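SPbeta prophage-derived uncharacterized protein YonK (Bacillus subtilis, PDB 2H4O) is of unknown function, a small, strand-rich prophage-derived protein that assembles into an octamer. Local coordinates at residues A[14-17]-A[18-21]. Residues are numbered along the deposited sequence; the frame is centred on the assembly and turned at random.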
loop_
_atom_site.group_PDB
_atom_site.type_symbol
_atom_site.label_atom_id
_atom_site.label_comp_id
_atom_site.label_asym_id
_atom_site.label_seq_id
_atom_site.Cartn_x
_atom_site.Cartn_y
_atom_site.Cartn_z
ATOM N N PHE A 14 -13.251 -10.678 18.516
ATOM C CA PHE A 14 -14.704 -10.718 18.612
ATOM C C PHE A 14 -15.177 -9.547 19.479
ATOM O O PHE A 14 -14.844 -9.446 20.653
ATOM C CB PHE A 14 -15.129 -12.028 19.229
ATOM C CG PHE A 14 -16.583 -12.224 19.234
ATOM C CD1 PHE A 14 -17.233 -12.682 18.093
ATOM C CD2 PHE A 14 -17.334 -11.925 20.373
ATOM C CE1 PHE A 14 -18.634 -12.839 18.096
ATOM C CE2 PHE A 14 -18.714 -12.080 20.379
ATOM C CZ PHE A 14 -19.364 -12.537 19.242
ATOM N N PHE A 15 -15.962 -8.661 18.882
ATOM C CA PHE A 15 -16.434 -7.458 19.554
ATOM C C PHE A 15 -17.752 -7.537 20.295
ATOM O O PHE A 15 -18.782 -7.883 19.737
ATOM C CB PHE A 15 -16.515 -6.324 18.549
ATOM C CG PHE A 15 -16.947 -5.026 19.141
ATOM C CD1 PHE A 15 -16.303 -4.512 20.253
ATOM C CD2 PHE A 15 -17.947 -4.265 18.541
ATOM C CE1 PHE A 15 -16.639 -3.252 20.761
ATOM C CE2 PHE A 15 -18.282 -3.004 19.047
ATOM C CZ PHE A 15 -17.618 -2.502 20.159
ATOM N N ASP A 16 -17.698 -7.189 21.576
ATOM C CA ASP A 16 -18.865 -7.174 22.445
ATOM C C ASP A 16 -18.939 -5.774 23.046
ATOM O O ASP A 16 -18.196 -5.431 23.975
ATOM C CB ASP A 16 -18.729 -8.216 23.546
ATOM C CG ASP A 16 -20.027 -8.427 24.304
ATOM O OD1 ASP A 16 -20.448 -7.516 25.059
ATOM O OD2 ASP A 16 -20.634 -9.501 24.128
HETATM N N MSE A 17 -19.844 -4.975 22.486
HETATM C CA MSE A 17 -20.023 -3.594 22.879
HETATM C C MSE A 17 -20.779 -3.411 24.167
HETATM O O MSE A 17 -20.793 -2.315 24.723
HETATM C CB MSE A 17 -20.736 -2.841 21.769
HETATM C CG MSE A 17 -20.840 -1.355 22.025
HETATM SE SE MSE A 17 -21.989 -0.525 20.752
HETATM C CE MSE A 17 -23.546 -1.731 20.897
ATOM N N ASP A 18 -21.404 -4.487 24.638
ATOM C CA ASP A 18 -22.188 -4.450 25.878
ATOM C C ASP A 18 -21.220 -4.312 27.047
ATOM O O ASP A 18 -21.396 -3.460 27.920
ATOM C CB ASP A 18 -23.017 -5.731 26.005
ATOM C CG ASP A 18 -23.635 -6.154 24.677
ATOM O OD1 ASP A 18 -24.394 -5.350 24.091
ATOM O OD2 ASP A 18 -23.353 -7.286 24.206
ATOM N N VAL A 19 -20.177 -5.140 27.037
ATOM C CA VAL A 19 -19.153 -5.107 28.072
ATOM C C VAL A 19 -17.995 -4.279 27.537
ATOM O O VAL A 19 -16.998 -4.067 28.221
ATOM C CB VAL A 19 -18.635 -6.507 28.381
ATOM C CG1 VAL A 19 -17.971 -6.520 29.753
ATOM C CG2 VAL A 19 -19.771 -7.504 28.315
HETATM N N MSE A 20 -18.141 -3.820 26.297
HETATM C CA MSE A 20 -17.126 -3.024 25.624
HETATM C C MSE A 20 -15.741 -3.679 25.603
HETATM O O MSE A 20 -14.741 -3.073 25.992
HETATM C CB MSE A 20 -17.040 -1.640 26.260
HETATM C CG MSE A 20 -17.999 -0.625 25.647
HETATM SE SE MSE A 20 -17.509 0.003 23.844
HETATM C CE MSE A 20 -16.433 1.533 24.311
ATOM N N GLU A 21 -15.696 -4.919 25.122
ATOM C CA GLU A 21 -14.447 -5.666 25.035
ATOM C C GLU A 21 -14.236 -6.392 23.695
ATOM O O GLU A 21 -15.163 -6.872 23.058
ATOM C CB GLU A 21 -14.373 -6.698 26.156
ATOM C CG GLU A 21 -14.625 -6.129 27.542
ATOM C CD GLU A 21 -14.492 -7.174 28.635
ATOM O OE1 GLU A 21 -15.059 -8.283 28.481
ATOM O OE2 GLU A 21 -13.827 -6.878 29.655
#
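Asp16 and Glu21 pair across a tight beta-hairpin turn with a G1 beta bulge, a local contact joining strand 14-16 to strand 21-25 in a three-stranded antiparallel sheet. The two residues form a hydrogen-bonded antiparallel pair: Asp16 N gives its hydrogen to Glu21 O at 3.0 Å, and Glu21 N returns one to Asp16 O at 2.8 Å. The bulge arises because Met20 and Glu21 both face Asp16. Met20 has the left-handed backbone conformation, with a positive phi of 54°, usual for the first bulge position, and its N lies near Asp16 O at an angle too poor for a hydrogen bond.

On the face shared with Glu21, the carboxylate of Asp16 reaches over the turn. With CG anti to the backbone N and next to the carbonyl carbon (chi1 -169°), OD1 is brought to the amides at the tip. Val19 N, three residues on, points almost straight at it, 3.1 Å away, while Asp18 N, two residues on, adds a weak, strongly bent bond, so the arrangement at most resembles an Asx turn. Asp18 OD2 also comes close to this oxygen, two acceptors with no bond between them; the two carboxylates are turned nearly perpendicular (82°).

Beneath the turn, on the side away from these acids, Met17 N sits over the centre of the Phe15 ring, 3.9 Å above its plane. That buried side chain also packs on Val22 and on Val47 of a second subunit. Phe14 extends the sheet into that subunit, whereas Glu21 OE2 forms a salt bridge with Lys60 of a third. Met17 and Met20 are both selenomethionines: the selenium of Met20 borders the edge of the Phe15 ring and packs against Met17, with Met17 CG 4.0 Å from Met20 SE.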